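Local coordinates for OxyA protein (Actinoplanes teichomyceticus, PDB 5HH3) that is a heme-dependent cytochrome P450 monooxygenase that probably cross-links aromatic side chains of a peptide by phenolic coupling during glycopeptide antibiotic biosynthesis, at residues 153-158 with 233-238; 210-215 with 226-231; 274-279 with 353-358. All coordinates share one frame; numbering follows the deposited sequence.

Contact 1. Residues 153-158 with 233-238; sequences TATCDF and AFVMGA. With HEM (protoporphyrin IX containing Fe), chain G.
The Phe158 ring meets Val235 obliquely, its CD2 standing 4.1 Å from Val235 CG1, with the two side chains crossing at about a right angle. The other ring here, Phe234, lies on the far side of its helix and serves the heme instead: it turns its edge to the porphyrin, with CE2 3.6 Å from HEM CHB, while Ala238 CB sits over one face, displaced toward the rim. Val235 divides its methyl groups between these two neighbourhoods. CG1, anti to the backbone N (chi1 171°), faces Thr155 CB and Phe158, and CG2 approaches HEM CMB at 3.8 Å. Thr155 adds its methyl, CG2 lying 3.7 Å from Val235 O. Further along, Cys156 SG nestles into the bend of Met236, 3.9 Å from CG and 4.0 Å from CE.

No direct hydrogen bond joins the two helices. Water 1 does the bridging, donating to Thr155 OG1 and to Met236 O at 3.0 Å each, while the same OG1 also bonds to Ala151 O, one turn back in its own helix. Met236 lies within the wider pi-type turn at 235-238, so the water joins the neighbouring helix to a carbonyl in a distorted part of the backbone. The axes run almost exactly antiparallel, at 172°. This is the pairing of the E helix (142-159) with the long I-helix (225-256) in the P450 core, where the I-helix passes the distal side of the heme, the side on which water 2 binds the iron.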
# COMPACT_ATOMS: atom_id res chain seq x y z
N THR B 153 9.16 23.47 -18.08
CA THR B 153 10.13 24.16 -18.92
C THR B 153 11.48 24.29 -18.21
O THR B 153 12.48 23.94 -18.80
CB THR B 153 9.60 25.54 -19.36
OG1 THR B 153 8.34 25.36 -20.00
CG2 THR B 153 10.53 26.19 -20.35
N ALA B 154 11.48 24.73 -16.96
CA ALA B 154 12.73 24.87 -16.20
C ALA B 154 13.47 23.52 -16.03
O ALA B 154 14.69 23.47 -16.18
CB ALA B 154 12.47 25.50 -14.83
N THR B 155 12.73 22.45 -15.72
CA THR B 155 13.37 21.14 -15.56
C THR B 155 13.87 20.58 -16.89
O THR B 155 14.98 20.08 -16.95
CB THR B 155 12.47 20.08 -14.86
OG1 THR B 155 11.24 19.89 -15.58
CG2 THR B 155 12.18 20.49 -13.45
N CYS B 156 13.07 20.67 -17.96
CA CYS B 156 13.52 20.25 -19.29
C CYS B 156 14.71 21.07 -19.80
O CYS B 156 15.63 20.49 -20.37
CB CYS B 156 12.39 20.26 -20.32
SG CYS B 156 11.17 18.95 -20.04
N ASP B 157 14.70 22.39 -19.59
CA ASP B 157 15.87 23.25 -19.92
C ASP B 157 17.12 22.81 -19.15
O ASP B 157 18.19 22.71 -19.73
CB ASP B 157 15.61 24.74 -19.66
CG ASP B 157 14.65 25.37 -20.66
OD1 ASP B 157 14.28 24.74 -21.68
OD2 ASP B 157 14.25 26.53 -20.42
N PHE B 158 16.96 22.49 -17.86
CA PHE B 158 18.07 22.02 -17.04
C PHE B 158 18.67 20.73 -17.62
O PHE B 158 19.89 20.59 -17.67
CB PHE B 158 17.62 21.86 -15.59
CG PHE B 158 18.63 21.20 -14.69
CD1 PHE B 158 19.72 21.91 -14.20
CD2 PHE B 158 18.48 19.87 -14.32
CE1 PHE B 158 20.65 21.30 -13.37
CE2 PHE B 158 19.40 19.26 -13.48
CZ PHE B 158 20.49 19.98 -13.00
N ALA B 233 14.53 11.15 -15.86
CA ALA B 233 13.14 10.84 -15.60
C ALA B 233 12.70 11.33 -14.21
O ALA B 233 11.61 11.88 -14.06
CB ALA B 233 12.90 9.35 -15.76
N PHE B 234 13.57 11.18 -13.21
CA PHE B 234 13.29 11.76 -11.90
C PHE B 234 13.19 13.30 -11.95
O PHE B 234 12.26 13.88 -11.38
CB PHE B 234 14.32 11.35 -10.86
CG PHE B 234 13.81 11.48 -9.48
CD1 PHE B 234 13.06 10.45 -8.92
CD2 PHE B 234 13.99 12.66 -8.77
CE1 PHE B 234 12.53 10.58 -7.65
CE2 PHE B 234 13.47 12.79 -7.49
CZ PHE B 234 12.75 11.74 -6.93
N VAL B 235 14.13 13.95 -12.62
CA VAL B 235 14.10 15.39 -12.72
C VAL B 235 12.83 15.89 -13.45
O VAL B 235 12.13 16.80 -12.94
CB VAL B 235 15.39 15.93 -13.37
CG1 VAL B 235 15.29 17.41 -13.69
CG2 VAL B 235 16.57 15.69 -12.43
N MET B 236 12.53 15.31 -14.60
CA MET B 236 11.33 15.63 -15.39
C MET B 236 9.99 15.21 -14.79
O MET B 236 8.99 15.84 -15.08
CB MET B 236 11.41 15.01 -16.78
CG MET B 236 12.11 15.88 -17.76
SD MET B 236 12.36 15.00 -19.31
CE MET B 236 10.65 14.94 -19.85
N GLY B 237 9.97 14.13 -14.00
CA GLY B 237 8.73 13.59 -13.44
C GLY B 237 8.50 14.16 -12.06
O GLY B 237 7.77 15.15 -11.88
N ALA B 238 9.16 13.53 -11.08
CA ALA B 238 9.01 13.84 -9.66
C ALA B 238 9.53 15.21 -9.27
O ALA B 238 8.87 15.94 -8.52
CB ALA B 238 9.72 12.77 -8.83
CHA HEM G . 15.04 13.79 -1.98
CHB HEM G . 15.55 15.52 -6.48
CHC HEM G . 12.59 19.22 -5.38
CHD HEM G . 12.16 17.52 -0.89
C1A HEM G . 15.40 13.94 -3.30
C2A HEM G . 16.16 12.98 -4.02
C3A HEM G . 16.32 13.47 -5.29
C4A HEM G . 15.65 14.72 -5.35
CMA HEM G . 17.04 12.80 -6.43
CAA HEM G . 16.70 11.67 -3.48
CBA HEM G . 18.08 11.93 -2.86
CGA HEM G . 18.73 10.71 -2.25
O1A HEM G . 18.07 9.72 -1.86
O2A HEM G . 19.98 10.69 -2.09
C1B HEM G . 14.78 16.69 -6.59
C2B HEM G . 14.65 17.47 -7.79
C3B HEM G . 13.81 18.52 -7.49
C4B HEM G . 13.44 18.35 -6.06
CMB HEM G . 15.31 17.20 -9.13
CAB HEM G . 13.35 19.67 -8.32
CBB HEM G . 13.77 20.01 -9.54
C1C HEM G . 12.18 19.10 -4.05
C2C HEM G . 11.32 19.98 -3.38
C3C HEM G . 11.18 19.49 -2.07
C4C HEM G . 12.00 18.30 -1.99
CMC HEM G . 10.65 21.21 -3.97
CAC HEM G . 10.41 20.02 -0.92
CBC HEM G . 9.71 21.15 -0.89
C1D HEM G . 12.93 16.35 -0.87
C2D HEM G . 13.01 15.53 0.35
C3D HEM G . 13.81 14.49 0.06
C4D HEM G . 14.20 14.70 -1.35
CMD HEM G . 12.35 15.73 1.70
CAD HEM G . 14.19 13.37 1.01
CBD HEM G . 13.17 12.22 1.09
CGD HEM G . 13.63 11.14 2.08
O1D HEM G . 12.98 10.10 2.28
O2D HEM G . 14.66 11.24 2.76
NA HEM G . 15.10 15.01 -4.12
NB HEM G . 14.07 17.27 -5.61
NC HEM G . 12.61 18.12 -3.20
ND HEM G . 13.69 15.84 -1.86
FE HEM G . 13.88 16.52 -3.65
O HOH W 1 9.31 18.11 -16.99
O HOH W 2 12.35 15.23 -4.29

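Contact 2. Residues 210-215 with 226-231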
# COMPACT_ATOMS: atom_id res chain seq x y z
N ASP B 210 24.31 21.04 -20.52
CA ASP B 210 23.23 20.56 -19.63
C ASP B 210 23.67 19.49 -18.60
O ASP B 210 24.85 19.20 -18.45
CB ASP B 210 22.11 20.01 -20.51
CG ASP B 210 22.60 18.92 -21.45
OD1 ASP B 210 23.07 19.27 -22.55
OD2 ASP B 210 22.56 17.73 -21.07
N MET B 211 22.69 18.93 -17.88
CA MET B 211 22.90 17.90 -16.87
C MET B 211 23.71 16.70 -17.38
O MET B 211 24.64 16.27 -16.71
CB MET B 211 21.55 17.42 -16.30
CG MET B 211 21.64 16.83 -14.91
SD MET B 211 20.40 15.59 -14.49
CE MET B 211 20.97 14.25 -15.54
N PHE B 212 23.37 16.17 -18.55
CA PHE B 212 24.05 14.98 -19.10
C PHE B 212 25.52 15.22 -19.40
O PHE B 212 26.36 14.40 -19.05
CB PHE B 212 23.34 14.44 -20.36
CG PHE B 212 22.15 13.56 -20.08
CD1 PHE B 212 21.52 13.54 -18.86
CD2 PHE B 212 21.64 12.77 -21.09
CE1 PHE B 212 20.42 12.73 -18.64
CE2 PHE B 212 20.53 11.97 -20.88
CZ PHE B 212 19.93 11.95 -19.65
N GLY B 213 25.82 16.34 -20.05
CA GLY B 213 27.20 16.65 -20.43
C GLY B 213 28.14 16.89 -19.25
O GLY B 213 29.30 16.49 -19.30
N VAL B 214 27.65 17.56 -18.22
CA VAL B 214 28.39 17.73 -16.97
C VAL B 214 28.74 16.37 -16.35
O VAL B 214 29.89 16.12 -15.99
CB VAL B 214 27.58 18.60 -15.97
CG1 VAL B 214 28.12 18.49 -14.53
CG2 VAL B 214 27.58 20.04 -16.44
N VAL B 215 27.74 15.50 -16.24
CA VAL B 215 27.94 14.19 -15.62
C VAL B 215 28.91 13.34 -16.45
O VAL B 215 29.89 12.80 -15.93
CB VAL B 215 26.60 13.45 -15.42
CG1 VAL B 215 26.82 12.03 -14.91
CG2 VAL B 215 25.69 14.21 -14.44
N ALA B 226 21.36 3.69 -18.41
CA ALA B 226 20.15 3.51 -17.60
C ALA B 226 20.09 4.42 -16.38
O ALA B 226 19.02 4.94 -16.03
CB ALA B 226 20.02 2.06 -17.15
N GLU B 227 21.23 4.60 -15.73
CA GLU B 227 21.35 5.53 -14.61
C GLU B 227 21.14 7.00 -15.05
O GLU B 227 20.42 7.73 -14.38
CB GLU B 227 22.70 5.37 -13.90
CG GLU B 227 22.75 4.12 -13.02
CD GLU B 227 24.15 3.75 -12.55
OE1 GLU B 227 25.14 3.93 -13.30
OE2 GLU B 227 24.27 3.27 -11.40
N LEU B 228 21.75 7.41 -16.16
CA LEU B 228 21.52 8.77 -16.72
C LEU B 228 20.04 9.01 -17.04
O LEU B 228 19.47 10.01 -16.66
CB LEU B 228 22.34 9.00 -17.99
CG LEU B 228 23.84 9.19 -17.75
CD1 LEU B 228 24.58 8.99 -19.06
CD2 LEU B 228 24.15 10.55 -17.15
N THR B 229 19.44 8.05 -17.73
CA THR B 229 18.03 8.08 -18.08
C THR B 229 17.16 8.16 -16.85
O THR B 229 16.22 8.94 -16.81
CB THR B 229 17.66 6.87 -18.97
OG1 THR B 229 18.14 7.12 -20.28
CG2 THR B 229 16.15 6.66 -19.06
N GLY B 230 17.50 7.35 -15.85
CA GLY B 230 16.79 7.34 -14.58
C GLY B 230 16.82 8.67 -13.87
O GLY B 230 15.81 9.12 -13.32
N VAL B 231 17.97 9.34 -13.90
CA VAL B 231 18.08 10.65 -13.26
C VAL B 231 17.23 11.68 -14.03
O VAL B 231 16.51 12.46 -13.40
CB VAL B 231 19.54 11.14 -13.13
CG1 VAL B 231 19.58 12.52 -12.47
CG2 VAL B 231 20.34 10.16 -12.29
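Phe212 presents one ring face to Leu228 CB, which stands 4.1 Å above the ring plane and is shifted toward the rim. The ring belongs to the short H helix (211-219) of the P450 fold, and Leu228 to the first turns of the long I-helix (225-256), the two joined by a brief connection. Their segments run roughly antiparallel, at 141°, with the axes 11.2 Å apart, a gap bridged by side chains. The Phe212 ring reaches right to the opposite backbone: CE1 comes within 3.5 Å of Leu228 O, and CZ lies about as near. Its other surroundings include Met196 of helix 182-205, so the ring is inserted among three helices.

Leu228 also takes up Val215, CD2 lying 3.8 Å from Val215 CG1 as the two side chains slide past each other in opposite directions. Met211 makes the third meeting. Its SD lies against Val231 CG1, and the bend at chi3 (70°) brings CE against the same methyl, each at 3.8 Å. The same CE lies in the plane of the Phe212 ring, at its edge, linking the two side chains of this helix. Val231 also touches Val106 of helix 98-106, and Met211 touches Phe158 and Leu159 of helix 142-159. Where the H helix starts, Asp210 is the N-cap: its OD2 accepts a weak hydrogen bond from Phe212 N, 3.1 Å long and bent to 133°.

Contact 3. Residues 274-279 with 353-358. With HEM (protoporphyrin IX containing Fe), chain G.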
# COMPACT_ATOMS: atom_id res chain seq x y z
N TRP B 274 13.68 35.47 3.09
CA TRP B 274 12.24 35.30 2.82
C TRP B 274 11.86 33.90 2.30
O TRP B 274 10.80 33.37 2.65
CB TRP B 274 11.74 36.36 1.83
CG TRP B 274 12.25 36.20 0.43
CD1 TRP B 274 13.37 36.78 -0.11
CD2 TRP B 274 11.67 35.43 -0.61
NE1 TRP B 274 13.53 36.39 -1.41
CE2 TRP B 274 12.49 35.56 -1.74
CE3 TRP B 274 10.53 34.62 -0.68
CZ2 TRP B 274 12.22 34.92 -2.94
CZ3 TRP B 274 10.27 33.98 -1.88
CH2 TRP B 274 11.11 34.14 -3.00
N LEU B 275 12.71 33.31 1.45
CA LEU B 275 12.39 32.04 0.83
C LEU B 275 12.42 30.90 1.84
O LEU B 275 11.58 30.03 1.78
CB LEU B 275 13.32 31.73 -0.34
CG LEU B 275 13.09 30.38 -1.03
CD1 LEU B 275 11.66 30.24 -1.53
CD2 LEU B 275 14.08 30.19 -2.16
N ASP B 276 13.37 30.93 2.77
CA ASP B 276 13.38 29.93 3.86
C ASP B 276 12.09 29.93 4.68
O ASP B 276 11.65 28.87 5.07
CB ASP B 276 14.57 30.13 4.79
CG ASP B 276 15.89 29.79 4.13
OD1 ASP B 276 15.94 28.84 3.33
OD2 ASP B 276 16.88 30.48 4.43
N GLU B 277 11.50 31.11 4.93
CA GLU B 277 10.20 31.19 5.62
C GLU B 277 9.04 30.65 4.77
O GLU B 277 8.17 29.97 5.29
CB GLU B 277 9.90 32.61 6.08
CG GLU B 277 8.54 32.81 6.74
CD GLU B 277 8.40 32.16 8.10
OE1 GLU B 277 7.30 32.29 8.68
OE2 GLU B 277 9.35 31.51 8.63
N VAL B 278 9.02 30.95 3.49
CA VAL B 278 7.96 30.46 2.60
C VAL B 278 8.01 28.95 2.55
O VAL B 278 6.98 28.29 2.65
CB VAL B 278 8.06 31.05 1.18
CG1 VAL B 278 6.99 30.46 0.26
CG2 VAL B 278 7.89 32.56 1.22
N ILE B 279 9.22 28.41 2.39
CA ILE B 279 9.43 26.96 2.38
C ILE B 279 9.04 26.30 3.71
O ILE B 279 8.33 25.28 3.72
CB ILE B 279 10.89 26.59 1.99
CG1 ILE B 279 11.13 26.91 0.51
CG2 ILE B 279 11.15 25.13 2.29
CD1 ILE B 279 12.58 26.94 0.07
N LEU B 353 18.46 23.60 -7.36
CA LEU B 353 17.61 23.84 -8.52
C LEU B 353 16.20 24.32 -8.11
O LEU B 353 15.71 25.32 -8.64
CB LEU B 353 17.51 22.58 -9.41
CG LEU B 353 16.61 22.65 -10.64
CD1 LEU B 353 16.99 23.80 -11.55
CD2 LEU B 353 16.67 21.35 -11.43
N ALA B 354 15.56 23.60 -7.19
CA ALA B 354 14.25 23.99 -6.71
C ALA B 354 14.27 25.43 -6.17
O ALA B 354 13.45 26.24 -6.59
CB ALA B 354 13.74 23.03 -5.65
N GLU B 355 15.24 25.75 -5.32
CA GLU B 355 15.32 27.09 -4.73
C GLU B 355 15.56 28.19 -5.74
O GLU B 355 15.01 29.28 -5.58
CB GLU B 355 16.39 27.17 -3.64
CG GLU B 355 15.98 26.42 -2.37
CD GLU B 355 17.02 26.47 -1.27
OE1 GLU B 355 16.67 26.25 -0.10
OE2 GLU B 355 18.21 26.71 -1.56
N LEU B 356 16.38 27.92 -6.76
CA LEU B 356 16.61 28.87 -7.86
C LEU B 356 15.31 29.20 -8.61
O LEU B 356 15.04 30.37 -8.91
CB LEU B 356 17.64 28.31 -8.85
CG LEU B 356 17.86 29.11 -10.13
CD1 LEU B 356 18.37 30.51 -9.77
CD2 LEU B 356 18.83 28.42 -11.08
N VAL B 357 14.53 28.17 -8.91
CA VAL B 357 13.23 28.36 -9.54
C VAL B 357 12.29 29.20 -8.65
O VAL B 357 11.66 30.11 -9.14
CB VAL B 357 12.58 27.01 -9.95
CG1 VAL B 357 11.15 27.20 -10.43
CG2 VAL B 357 13.40 26.35 -11.05
N PHE B 358 12.25 28.91 -7.35
CA PHE B 358 11.33 29.60 -6.45
C PHE B 358 11.77 31.04 -6.22
O PHE B 358 10.93 31.94 -6.23
CB PHE B 358 11.22 28.91 -5.09
CG PHE B 358 10.83 27.45 -5.14
CD1 PHE B 358 10.08 26.92 -6.18
CD2 PHE B 358 11.22 26.60 -4.10
CE1 PHE B 358 9.73 25.56 -6.17
CE2 PHE B 358 10.88 25.25 -4.10
CZ PHE B 358 10.12 24.73 -5.12
CHA HEM G . 15.04 13.79 -1.98
CHB HEM G . 15.55 15.52 -6.48
CHC HEM G . 12.59 19.22 -5.38
CHD HEM G . 12.16 17.52 -0.89
C1A HEM G . 15.40 13.94 -3.30
C2A HEM G . 16.16 12.98 -4.02
C3A HEM G . 16.32 13.47 -5.29
C4A HEM G . 15.65 14.72 -5.35
CMA HEM G . 17.04 12.80 -6.43
CAA HEM G . 16.70 11.67 -3.48
CBA HEM G . 18.08 11.93 -2.86
CGA HEM G . 18.73 10.71 -2.25
O1A HEM G . 18.07 9.72 -1.86
O2A HEM G . 19.98 10.69 -2.09
C1B HEM G . 14.78 16.69 -6.59
C2B HEM G . 14.65 17.47 -7.79
C3B HEM G . 13.81 18.52 -7.49
C4B HEM G . 13.44 18.35 -6.06
CMB HEM G . 15.31 17.20 -9.13
CAB HEM G . 13.35 19.67 -8.32
CBB HEM G . 13.77 20.01 -9.54
C1C HEM G . 12.18 19.10 -4.05
C2C HEM G . 11.32 19.98 -3.38
C3C HEM G . 11.18 19.49 -2.07
C4C HEM G . 12.00 18.30 -1.99
CMC HEM G . 10.65 21.21 -3.97
CAC HEM G . 10.41 20.02 -0.92
CBC HEM G . 9.71 21.15 -0.89
C1D HEM G . 12.93 16.35 -0.87
C2D HEM G . 13.01 15.53 0.35
C3D HEM G . 13.81 14.49 0.06
C4D HEM G . 14.20 14.70 -1.35
CMD HEM G . 12.35 15.73 1.70
CAD HEM G . 14.19 13.37 1.01
CBD HEM G . 13.17 12.22 1.09
CGD HEM G . 13.63 11.14 2.08
O1D HEM G . 12.98 10.10 2.28
O2D HEM G . 14.66 11.24 2.76
NA HEM G . 15.10 15.01 -4.12
NB HEM G . 14.07 17.27 -5.61
NC HEM G . 12.61 18.12 -3.20
ND HEM G . 13.69 15.84 -1.86
FE HEM G . 13.88 16.52 -3.65
O HOH W 2 12.35 15.23 -4.29
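Leu275 sends CG out anti to its backbone N (chi1 178°) and into the angle between Phe358 and Glu355, while Phe358 has CG anti to its own carbonyl carbon (chi1 -55°), beside its backbone N; its CB meets Leu275 and the far end of the ring reaches the heme. The leucine's branches then part. CD1 lies 3.8 Å from Phe358 CB, the two side chains crossing at about a right angle, and CD2 lies 3.7 Å from Glu355 O, with Glu355 CB just beyond. Trp274 extends its indole past Leu275, whose CB covers one face near the rim; the CH2 corner then points, in the ring plane, at Phe358 O, 3.9 Å away.

The pairing joins the K helix (274-282) to the L helix (351-368) of the P450 fold, their segments crossing at 106°. Glu277 and Arg280 form the K-helix ExxR motif, and Glu277 also bridges to Arg333, completing the E-R-R triad of this family. That network lies on the side of the K helix turned from the L helix; no hydrogen bond or salt bridge joins the two segments themselves.

One acidic pair does come close: Asp276 OD1 and Glu355 OE1 are 4.4 Å apart. The repulsion is probably eased by Arg351, whose NE forms a salt bridge with Glu355 OE1. The extended Glu355 chain carries OE1 to within 4.2 Å of Ile279 CD1, and that methyl also sits at the edge of the Phe358 ring. Elsewhere on that edge, in the ring plane, is the heme methyl CMC, 3.7 Å from Phe358 CZ. Ala354 O lies over one face of the ring, toward the rim, and Ala354 CB approaches the same heme methyl; Phe246 of the I-helix stacks on Phe358.

From the N terminus, the chain first reaches helix 142-159, and contact 1 closes a largely helical loop when helix 225-256 returns alongside it. Contact 2 falls within that loop, as a much smaller closure between helix 211-219 and the start of the same long helix. The two touch where Phe158 O probably accepts a hydrogen bond from Met211 N. Contact 3 comes later, in series, after the chain has left helix 225-256, and ties helix 274-282 to helix 351-368. Contacts 1 and 3 meet through Phe158 on Leu353 and Ala154 on Val357, and both touch the heme; contact 2 does not touch contact 3.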